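Local coordinates for D-alanyl transferase DltD (Enterococcus faecium TX0133A04, PDB 6PFX), which probably takes part in the D-alanylation of lipoteichoic acid in the Gram-positive cell wall, as a D-alanyl transferase of the DltD family, at residues V58-K62 against Y63-Y67; L306-E309 against M310-G313; K316-K319 against F320-N323; A356-Q359 against Q360-P363. All coordinates share one frame; numbering follows the deposited sequence.

Interaction 1: V58-K62 against Y63-Y67; sequences VLAEK and YQRNY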
loop_
_atom_site.group_PDB
_atom_site.type_symbol
_atom_site.label_atom_id
_atom_site.label_comp_id
_atom_site.label_asym_id
_atom_site.label_seq_id
_atom_site.Cartn_x
_atom_site.Cartn_y
_atom_site.Cartn_z
ATOM N N VAL A 58 -8.202 0.131 -15.370
ATOM C CA VAL A 58 -8.987 -0.269 -16.536
ATOM C C VAL A 58 -10.411 0.271 -16.437
ATOM O O VAL A 58 -10.939 0.853 -17.388
ATOM C CB VAL A 58 -8.972 -1.799 -16.721
ATOM C CG1 VAL A 58 -9.791 -2.155 -17.984
ATOM C CG2 VAL A 58 -7.560 -2.334 -16.800
ATOM N N LEU A 59 -11.048 0.114 -15.276
ATOM C CA LEU A 59 -12.401 0.640 -15.129
ATOM C C LEU A 59 -12.435 2.155 -15.301
ATOM O O LEU A 59 -13.333 2.693 -15.958
ATOM C CB LEU A 59 -12.967 0.239 -13.770
ATOM C CG LEU A 59 -13.173 -1.261 -13.572
ATOM C CD1 LEU A 59 -13.577 -1.524 -12.138
ATOM C CD2 LEU A 59 -14.213 -1.816 -14.540
ATOM N N ALA A 60 -11.475 2.866 -14.710
ATOM C CA ALA A 60 -11.487 4.319 -14.818
ATOM C C ALA A 60 -11.372 4.764 -16.270
ATOM O O ALA A 60 -12.040 5.715 -16.692
ATOM C CB ALA A 60 -10.348 4.914 -13.990
ATOM N N GLU A 61 -10.525 4.087 -17.047
ATOM C CA GLU A 61 -10.332 4.454 -18.446
ATOM C C GLU A 61 -11.549 4.093 -19.290
ATOM O O GLU A 61 -12.049 4.926 -20.054
ATOM C CB GLU A 61 -9.075 3.766 -18.978
ATOM C CG GLU A 61 -8.880 3.877 -20.482
ATOM C CD GLU A 61 -7.539 3.324 -20.939
ATOM O OE1 GLU A 61 -6.495 3.788 -20.427
ATOM O OE2 GLU A 61 -7.531 2.418 -21.799
ATOM N N LYS A 62 -12.059 2.866 -19.148
ATOM C CA LYS A 62 -13.172 2.420 -19.982
ATOM C C LYS A 62 -14.401 3.299 -19.792
ATOM O O LYS A 62 -15.102 3.630 -20.755
ATOM C CB LYS A 62 -13.525 0.976 -19.618
ATOM C CG LYS A 62 -14.716 0.392 -20.378
ATOM C CD LYS A 62 -14.526 0.482 -21.881
ATOM C CE LYS A 62 -15.640 -0.267 -22.609
ATOM N NZ LYS A 62 -15.444 -0.230 -24.096
ATOM N N TYR A 63 -14.713 3.638 -18.553
ATOM C CA TYR A 63 -15.921 4.381 -18.221
ATOM C C TYR A 63 -15.649 5.871 -18.101
ATOM O O TYR A 63 -16.496 6.611 -17.596
ATOM C CB TYR A 63 -16.584 3.734 -17.006
ATOM C CG TYR A 63 -16.920 2.293 -17.342
ATOM C CD1 TYR A 63 -17.821 2.004 -18.357
ATOM C CD2 TYR A 63 -16.297 1.230 -16.702
ATOM C CE1 TYR A 63 -18.110 0.708 -18.708
ATOM C CE2 TYR A 63 -16.596 -0.081 -17.042
ATOM C CZ TYR A 63 -17.500 -0.329 -18.053
ATOM O OH TYR A 63 -17.805 -1.625 -18.417
ATOM N N GLN A 64 -14.494 6.317 -18.590
ATOM C CA GLN A 64 -14.199 7.731 -18.793
ATOM C C GLN A 64 -14.386 8.541 -17.520
ATOM O O GLN A 64 -14.961 9.632 -17.519
ATOM C CB GLN A 64 -15.030 8.289 -19.942
ATOM C CG GLN A 64 -14.706 7.630 -21.253
ATOM C CD GLN A 64 -15.386 8.310 -22.411
ATOM O OE1 GLN A 64 -14.729 8.859 -23.292
ATOM N NE2 GLN A 64 -16.712 8.287 -22.414
ATOM N N ARG A 65 -13.863 8.004 -16.425
ATOM C CA ARG A 65 -14.019 8.659 -15.144
ATOM C C ARG A 65 -13.081 9.859 -15.044
ATOM O O ARG A 65 -12.122 10.007 -15.805
ATOM C CB ARG A 65 -13.775 7.659 -14.019
ATOM C CG ARG A 65 -14.672 6.445 -14.103
ATOM C CD ARG A 65 -14.532 5.583 -12.855
ATOM N NE ARG A 65 -15.431 4.443 -12.950
ATOM C CZ ARG A 65 -15.410 3.395 -12.141
ATOM N NH1 ARG A 65 -14.534 3.343 -11.159
ATOM N NH2 ARG A 65 -16.263 2.402 -12.340
ATOM N N ASN A 66 -13.343 10.694 -14.047
ATOM C CA ASN A 66 -12.647 11.959 -13.877
ATOM C C ASN A 66 -11.333 11.830 -13.102
ATOM O O ASN A 66 -10.808 12.840 -12.613
ATOM C CB ASN A 66 -13.575 12.949 -13.170
ATOM C CG ASN A 66 -13.138 14.387 -13.342
ATOM O OD1 ASN A 66 -12.602 14.764 -14.385
ATOM N ND2 ASN A 66 -13.362 15.201 -12.314
ATOM N N TYR A 67 -10.803 10.618 -12.966
ATOM C CA TYR A 67 -9.523 10.399 -12.313
ATOM C C TYR A 67 -8.782 9.287 -13.043
ATOM O O TYR A 67 -9.378 8.480 -13.769
ATOM C CB TYR A 67 -9.681 10.000 -10.827
ATOM C CG TYR A 67 -10.370 8.672 -10.658
ATOM C CD1 TYR A 67 -11.750 8.588 -10.641
ATOM C CD2 TYR A 67 -9.638 7.498 -10.544
ATOM C CE1 TYR A 67 -12.389 7.378 -10.511
ATOM C CE2 TYR A 67 -10.267 6.289 -10.422
ATOM C CZ TYR A 67 -11.647 6.234 -10.415
ATOM O OH TYR A 67 -12.317 5.034 -10.285
HETATM O O HOH W 1 -10.645 8.620 -17.524
#
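One face of the Tyr-63 ring is covered by CG of Lys-62, a CH-pi contact in which this carbon stands 3.7 Å from the ring centroid and only 11° off its normal, while Leu-59 CD2 meets the same ring at its edge, in plane. The second flat group, the Arg-65 guanidinium, has Leu-59 CB over one face, offset toward the rim, and Tyr-67 OH at its edge. Both lie at a Schellman motif, which ends helix 56-62 and turns the chain toward strand 68-71. Gln-64, with positive phi (55°), is the C-prime residue. Its N reaches Glu-61 O from well above the carbonyl plane, whereas Arg-65 N makes a straighter, in-plane bond of 2.9 Å to Ala-60 O. Before the turn, Tyr-63 N still keeps a helical bond of 3.1 Å to Leu-59 O. The first torsion of Lys-62 (chi1 178°), with CG anti to its own backbone N, sets that carbon over the tyrosine, and a bend at chi2 then leads the rest of the chain away. The Tyr-63 hydroxyl is hydrogen-bonded to Pro-214 O, and Tyr-217 meets the ring edge-to-face. Arg-65 runs extended from CG to NE past Ala-60, and its NH1 forms a salt bridge with Asp-358 of helix 351-365. Ala-60 CB touches the Tyr-67 ring, 3.8 Å from CE2. Arg-65 NH1 also donates to Tyr-67 OH at 2.9 Å, with the hydroxyl almost exactly in the guanidinium plane.

Interaction 2: L306-E309 against M310-G313; sequences LSQE and MLQG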
loop_
_atom_site.group_PDB
_atom_site.type_symbol
_atom_site.label_atom_id
_atom_site.label_comp_id
_atom_site.label_asym_id
_atom_site.label_seq_id
_atom_site.Cartn_x
_atom_site.Cartn_y
_atom_site.Cartn_z
ATOM N N LEU A 306 -3.685 -21.740 7.445
ATOM C CA LEU A 306 -3.761 -20.357 7.890
ATOM C C LEU A 306 -5.143 -20.091 8.467
ATOM O O LEU A 306 -6.160 -20.396 7.836
ATOM C CB LEU A 306 -3.523 -19.435 6.701
ATOM C CG LEU A 306 -3.411 -17.946 7.052
ATOM C CD1 LEU A 306 -2.037 -17.675 7.687
ATOM C CD2 LEU A 306 -3.657 -17.091 5.824
ATOM N N SER A 307 -5.176 -19.485 9.651
ATOM C CA SER A 307 -6.422 -19.319 10.383
ATOM C C SER A 307 -7.204 -18.102 9.911
ATOM O O SER A 307 -6.732 -16.960 10.016
ATOM C CB SER A 307 -6.159 -19.156 11.872
ATOM O OG SER A 307 -7.363 -18.819 12.529
ATOM N N GLN A 308 -8.431 -18.346 9.449
ATOM C CA GLN A 308 -9.323 -17.242 9.113
ATOM C C GLN A 308 -9.760 -16.470 10.358
ATOM O O GLN A 308 -9.951 -15.247 10.283
ATOM C CB GLN A 308 -10.535 -17.731 8.319
ATOM C CG GLN A 308 -10.211 -18.242 6.925
ATOM C CD GLN A 308 -9.885 -17.128 5.970
ATOM O OE1 GLN A 308 -10.300 -15.983 6.181
ATOM N NE2 GLN A 308 -9.141 -17.443 4.908
ATOM N N GLU A 309 -9.918 -17.156 11.500
ATOM C CA GLU A 309 -10.200 -16.463 12.750
ATOM C C GLU A 309 -9.071 -15.498 13.086
ATOM O O GLU A 309 -9.312 -14.357 13.509
ATOM C CB GLU A 309 -10.407 -17.484 13.871
ATOM C CG GLU A 309 -10.703 -16.827 15.192
ATOM C CD GLU A 309 -10.794 -17.807 16.340
ATOM O OE1 GLU A 309 -11.036 -19.015 16.103
ATOM O OE2 GLU A 309 -10.620 -17.354 17.487
ATOM N N MET A 310 -7.828 -15.922 12.857
ATOM C CA MET A 310 -6.694 -15.029 13.066
ATOM C C MET A 310 -6.777 -13.816 12.151
ATOM O O MET A 310 -6.536 -12.687 12.583
ATOM C CB MET A 310 -5.383 -15.783 12.831
ATOM C CG MET A 310 -4.125 -14.939 12.978
ATOM S SD MET A 310 -3.698 -13.981 11.508
ATOM C CE MET A 310 -3.250 -15.306 10.380
ATOM N N LEU A 311 -7.133 -14.022 10.883
ATOM C CA LEU A 311 -7.241 -12.894 9.960
ATOM C C LEU A 311 -8.340 -11.928 10.389
ATOM O O LEU A 311 -8.206 -10.705 10.229
ATOM C CB LEU A 311 -7.512 -13.423 8.556
ATOM C CG LEU A 311 -6.397 -14.182 7.852
ATOM C CD1 LEU A 311 -6.864 -14.827 6.540
ATOM C CD2 LEU A 311 -5.226 -13.242 7.589
ATOM N N GLN A 312 -9.441 -12.458 10.924
ATOM C CA GLN A 312 -10.492 -11.611 11.470
ATOM C C GLN A 312 -9.989 -10.797 12.655
ATOM O O GLN A 312 -10.439 -9.666 12.866
ATOM C CB GLN A 312 -11.692 -12.464 11.877
ATOM C CG GLN A 312 -12.419 -13.033 10.708
ATOM C CD GLN A 312 -13.240 -14.265 11.039
ATOM O OE1 GLN A 312 -13.531 -14.546 12.202
ATOM N NE2 GLN A 312 -13.606 -15.019 10.008
ATOM N N GLY A 313 -9.102 -11.381 13.468
ATOM C CA GLY A 313 -8.477 -10.636 14.547
ATOM C C GLY A 313 -7.544 -9.554 14.042
ATOM O O GLY A 313 -7.519 -8.444 14.584
HETATM O O HOH W 2 -12.663 -14.799 6.878
#
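Gln-312 N donates to Gln-308 O at 2.9 Å in the first turn of helix 308-323, whose start is capped by Ser-307: its OG accepts from Met-310 N at 3.0 Å, with an N-H...O angle of 162°. Chi1 of Ser-307 (172°) sets OG opposite its own N and beside its carbonyl carbon, which lets the hydroxyl meet the Met-310 amide; its CB also packs against Met-310 CB. The Ser-307 carbonyl oxygen takes the next amide, from Leu-311 N, at 3.1 Å. Apolar contacts accompany the cap. Leu-306 sends its two methyls to different partners: CD1 lies 3.8 Å from Met-310 CE, which the doubly bent methionine chain brings back toward it, and CD2 meets Leu-311 CD1, the two leucine side chains crossing at about a right angle. Leu-306 also touches Trp-264. Gln-308 folds at chi2 (-74°), which places its amide next to Leu-311 CD1, 3.6 Å from OE1. That amide is held at both ends, since NE2 donates to Ser-301 OG and Val-296 O, while OE1 accepts from a water at 2.7 Å that in turn accepts from Gln-312 NE2. Together these features make a serine N-cap with a hydrophobic staple, Leu-306 to Leu-311, at the N-terminus of helix 308-323.

Interaction 3: K316-K319 against F320-N323; sequences KKIK and FQLN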
loop_
_atom_site.group_PDB
_atom_site.type_symbol
_atom_site.label_atom_id
_atom_site.label_comp_id
_atom_site.label_asym_id
_atom_site.label_seq_id
_atom_site.Cartn_x
_atom_site.Cartn_y
_atom_site.Cartn_z
ATOM N N LYS A 316 -9.841 -6.798 13.030
ATOM C CA LYS A 316 -10.345 -6.092 14.205
ATOM C C LYS A 316 -9.310 -5.106 14.728
ATOM O O LYS A 316 -9.644 -3.962 15.065
ATOM C CB LYS A 316 -10.704 -7.095 15.307
ATOM C CG LYS A 316 -11.344 -6.473 16.559
ATOM C CD LYS A 316 -11.770 -7.517 17.587
ATOM C CE LYS A 316 -12.692 -6.914 18.627
ATOM N NZ LYS A 316 -11.974 -6.534 19.851
ATOM N N LYS A 317 -8.052 -5.539 14.796
ATOM C CA LYS A 317 -6.990 -4.708 15.344
ATOM C C LYS A 317 -6.712 -3.506 14.445
ATOM O O LYS A 317 -6.591 -2.369 14.928
ATOM C CB LYS A 317 -5.726 -5.546 15.548
ATOM C CG LYS A 317 -4.598 -4.775 16.204
ATOM C CD LYS A 317 -3.484 -5.701 16.691
ATOM C CE LYS A 317 -2.289 -4.906 17.198
ATOM N NZ LYS A 317 -1.272 -5.821 17.835
ATOM N N ILE A 318 -6.614 -3.727 13.128
ATOM C CA ILE A 318 -6.318 -2.605 12.236
ATOM C C ILE A 318 -7.491 -1.637 12.165
ATOM O O ILE A 318 -7.287 -0.418 12.087
ATOM C CB ILE A 318 -5.821 -3.091 10.860
ATOM C CG1 ILE A 318 -4.884 -2.054 10.231
ATOM C CG2 ILE A 318 -6.959 -3.426 9.948
ATOM C CD1 ILE A 318 -3.588 -1.886 10.987
ATOM N N LYS A 319 -8.724 -2.150 12.242
ATOM C CA LYS A 319 -9.902 -1.287 12.246
ATOM C C LYS A 319 -10.004 -0.479 13.532
ATOM O O LYS A 319 -10.416 0.684 13.488
ATOM C CB LYS A 319 -11.162 -2.093 11.937
ATOM C CG LYS A 319 -11.178 -2.579 10.487
ATOM C CD LYS A 319 -12.549 -3.046 10.015
ATOM C CE LYS A 319 -13.219 -3.977 10.987
ATOM N NZ LYS A 319 -14.438 -4.567 10.354
ATOM N N PHE A 320 -9.590 -1.045 14.669
ATOM C CA PHE A 320 -9.508 -0.245 15.886
ATOM C C PHE A 320 -8.523 0.904 15.707
ATOM O O PHE A 320 -8.817 2.055 16.060
ATOM C CB PHE A 320 -9.102 -1.131 17.061
ATOM C CG PHE A 320 -8.961 -0.389 18.349
ATOM C CD1 PHE A 320 -7.754 0.183 18.715
ATOM C CD2 PHE A 320 -10.042 -0.255 19.197
ATOM C CE1 PHE A 320 -7.631 0.875 19.915
ATOM C CE2 PHE A 320 -9.925 0.428 20.387
ATOM C CZ PHE A 320 -8.724 1.006 20.740
ATOM N N GLN A 321 -7.358 0.623 15.119
ATOM C CA GLN A 321 -6.362 1.677 14.936
ATOM C C GLN A 321 -6.895 2.769 14.014
ATOM O O GLN A 321 -6.680 3.966 14.250
ATOM C CB GLN A 321 -5.067 1.082 14.365
ATOM C CG GLN A 321 -3.873 2.074 14.254
ATOM C CD GLN A 321 -2.563 1.351 13.951
ATOM O OE1 GLN A 321 -2.514 0.114 13.979
ATOM N NE2 GLN A 321 -1.513 2.103 13.641
ATOM N N LEU A 322 -7.608 2.365 12.962
ATOM C CA LEU A 322 -8.168 3.309 12.002
ATOM C C LEU A 322 -9.317 4.092 12.622
ATOM O O LEU A 322 -9.277 5.326 12.686
ATOM C CB LEU A 322 -8.607 2.529 10.753
ATOM C CG LEU A 322 -7.462 2.018 9.874
ATOM C CD1 LEU A 322 -7.927 1.045 8.818
ATOM C CD2 LEU A 322 -6.749 3.179 9.186
ATOM N N ASN A 323 -10.340 3.381 13.107
ATOM C CA ASN A 323 -11.560 4.020 13.583
ATOM C C ASN A 323 -11.302 4.891 14.805
ATOM O O ASN A 323 -11.904 5.963 14.949
ATOM C CB ASN A 323 -12.604 2.957 13.933
ATOM C CG ASN A 323 -13.143 2.235 12.726
ATOM O OD1 ASN A 323 -13.101 2.736 11.600
ATOM N ND2 ASN A 323 -13.694 1.056 12.961
#
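Four successive i to i+4 bonds carry helix 308-323 through its last two turns, from Phe-320 N to Lys-316 O at 2.9 Å down to Asn-323 N to Lys-319 O at 2.7 Å, the donors tilted 21 to 27° from the carbonyl planes. The side chains of Ile-318 and Gln-321 meet obliquely on one flank, where Ile-318 CD1 comes 3.8 Å from Gln-321 OE1. The extended Gln-321 chain carries its amide beyond this methyl to Trp-386 NE1, which donates to OE1, and to Phe-272 O and Gln-276, which take NE2. Leu-322, with CG swung beside its own N (chi1 -72°), leans back along the helix, its CG 3.3 Å from Ile-318 O. Asn-323 does likewise against Lys-319 O, with CB and CG both at 3.2 Å. Phe-320 CB rests over the oxygens of Lys-316 and Lys-317, but its ring leads away, toward Leu-396. The lysines are spoken for elsewhere: Lys-319 NZ forms a salt bridge with Asp-332, and Lys-317 NZ is hydrogen-bonded to the carbonyls of Arg-267, Trp-386 and Gln-389. Ile-318 and Leu-322 touch both Phe-275 of helix 271-284 and strand 288-293, while Leu-322, Lys-319 and Asn-323 touch Ile-330 of the edge strand 330-332.

Interaction 4: A356-Q359 against Q360-P363; sequences AADQ and QIRP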
loop_
_atom_site.group_PDB
_atom_site.type_symbol
_atom_site.label_atom_id
_atom_site.label_comp_id
_atom_site.label_asym_id
_atom_site.label_seq_id
_atom_site.Cartn_x
_atom_site.Cartn_y
_atom_site.Cartn_z
ATOM N N ALA A 356 -15.404 -5.852 -6.585
ATOM C CA ALA A 356 -16.044 -5.489 -5.323
ATOM C C ALA A 356 -15.469 -4.186 -4.796
ATOM O O ALA A 356 -16.191 -3.341 -4.255
ATOM C CB ALA A 356 -15.827 -6.583 -4.276
ATOM N N ALA A 357 -14.156 -4.023 -4.924
ATOM C CA ALA A 357 -13.516 -2.795 -4.483
ATOM C C ALA A 357 -14.081 -1.603 -5.237
ATOM O O ALA A 357 -14.281 -0.530 -4.653
ATOM C CB ALA A 357 -12.003 -2.927 -4.653
ATOM N N ASP A 358 -14.367 -1.784 -6.530
ATOM C CA ASP A 358 -14.882 -0.681 -7.319
ATOM C C ASP A 358 -16.200 -0.157 -6.769
ATOM O O ASP A 358 -16.530 1.014 -6.987
ATOM C CB ASP A 358 -15.057 -1.065 -8.787
ATOM C CG ASP A 358 -15.312 0.155 -9.661
ATOM O OD1 ASP A 358 -14.485 1.086 -9.587
ATOM O OD2 ASP A 358 -16.347 0.212 -10.372
ATOM N N GLN A 359 -16.990 -1.010 -6.108
ATOM C CA GLN A 359 -18.267 -0.563 -5.558
ATOM C C GLN A 359 -18.082 0.461 -4.450
ATOM O O GLN A 359 -19.031 1.177 -4.107
ATOM C CB GLN A 359 -19.076 -1.752 -5.059
ATOM C CG GLN A 359 -19.234 -2.868 -6.099
ATOM C CD GLN A 359 -19.601 -2.383 -7.491
ATOM O OE1 GLN A 359 -20.625 -1.731 -7.681
ATOM N NE2 GLN A 359 -18.749 -2.679 -8.473
ATOM N N GLN A 360 -16.907 0.510 -3.844
ATOM C CA GLN A 360 -16.607 1.540 -2.866
ATOM C C GLN A 360 -15.656 2.588 -3.410
ATOM O O GLN A 360 -15.782 3.754 -3.039
ATOM C CB GLN A 360 -16.100 0.905 -1.566
ATOM C CG GLN A 360 -17.206 0.006 -0.953
ATOM C CD GLN A 360 -16.832 -0.622 0.366
ATOM O OE1 GLN A 360 -16.412 0.063 1.306
ATOM N NE2 GLN A 360 -16.995 -1.941 0.452
ATOM N N ILE A 361 -14.748 2.221 -4.321
ATOM C CA ILE A 361 -13.852 3.212 -4.913
ATOM C C ILE A 361 -14.638 4.221 -5.737
ATOM O O ILE A 361 -14.419 5.434 -5.638
ATOM C CB ILE A 361 -12.775 2.535 -5.786
ATOM C CG1 ILE A 361 -11.776 1.756 -4.931
ATOM C CG2 ILE A 361 -12.101 3.573 -6.714
ATOM C CD1 ILE A 361 -10.960 0.736 -5.756
ATOM N N ARG A 362 -15.538 3.730 -6.595
ATOM C CA ARG A 362 -16.242 4.595 -7.533
ATOM C C ARG A 362 -17.065 5.663 -6.831
ATOM O O ARG A 362 -16.860 6.855 -7.126
ATOM C CB ARG A 362 -17.104 3.749 -8.491
ATOM C CG ARG A 362 -17.757 4.542 -9.639
ATOM C CD ARG A 362 -18.869 3.742 -10.325
ATOM N NE ARG A 362 -19.886 3.334 -9.361
ATOM C CZ ARG A 362 -20.755 4.159 -8.782
ATOM N NH1 ARG A 362 -20.747 5.458 -9.068
ATOM N NH2 ARG A 362 -21.636 3.682 -7.914
ATOM N N PRO A 363 -17.971 5.355 -5.902
ATOM C CA PRO A 363 -18.743 6.447 -5.289
ATOM C C PRO A 363 -17.894 7.411 -4.462
ATOM O O PRO A 363 -18.236 8.598 -4.363
ATOM C CB PRO A 363 -19.791 5.713 -4.450
ATOM C CG PRO A 363 -19.149 4.387 -4.141
ATOM C CD PRO A 363 -18.369 4.034 -5.376
HETATM O O HOH W 3 -17.996 -3.482 -2.118
HETATM O O HOH W 4 -21.436 0.535 -8.728
HETATM O O HOH W 5 -21.131 1.668 -6.004
#
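Asp-358 packs against Arg-362, and Gln-359 against Pro-363, across a kink in helix 351-365, a helix packed on strand 288-293 of the parallel sheet of an SGNH-hydrolase-like fold. The helical bonding breaks at two amides, Gln-360 and Pro-363. The proline lacks an amide hydrogen, and the Gln-359 carbonyl that would have taken it instead faces the ring, with Pro-363 CD and CG both 3.2 Å from Gln-359 O. Water replaces the lost donor. One molecule donates to Gln-359 O and accepts from Arg-362 NH2; a second links the same NH2 with Gln-359 OE1, to which it donates at 2.6 Å. Gln-359 is bent at chi2, and its NE2 is held by Leu-355 O and Tyr-217 OH. Asp-358, turned with CG opposite its backbone N (chi1 -168°), brings OD1 to 3.9 Å from Arg-362 CB. The charged ends do not meet: Asp-358 OD2 is 4.8 Å from Arg-362 NE, and the carboxylate and guanidinium planes are 73° apart. The salt bridge of Asp-358 is with Arg-65 NH1 instead. Arg-362 bends at chi3, which brings its guanidinium over Pro-363, CD lying above the centre of one face. At the other break, a water joins Ala-356 O to Gln-360 NE2, and Ala-357 O accepts two amides. Ile-361 N lies in its carbonyl plane at 2.8 Å, whereas Gln-360 N, at 2.9 Å, approaches from 52° above it.

In the fold
All four contacts are local ones, yet each treats its helix differently: interaction 2 starts helix 308-323, interaction 3 continues it to its end, interaction 4 kinks helix 351-365, and interaction 1 terminates helix 56-62. Interactions 2 and 3 adjoin in sequence, with centres about 15 Å apart; the first lies farther from the chain's centre and includes exposed residues, whereas the second sends apolar side chains against the sheet and none of its residues is fully exposed. Interactions 1 and 4 touch directly, through the Arg-65 to Asp-358 salt bridge and through Tyr-67 packed on Ile-361. In interaction 4 waters take the carbonyls of Ala-356 and Gln-359, which the kink leaves without their helical amides.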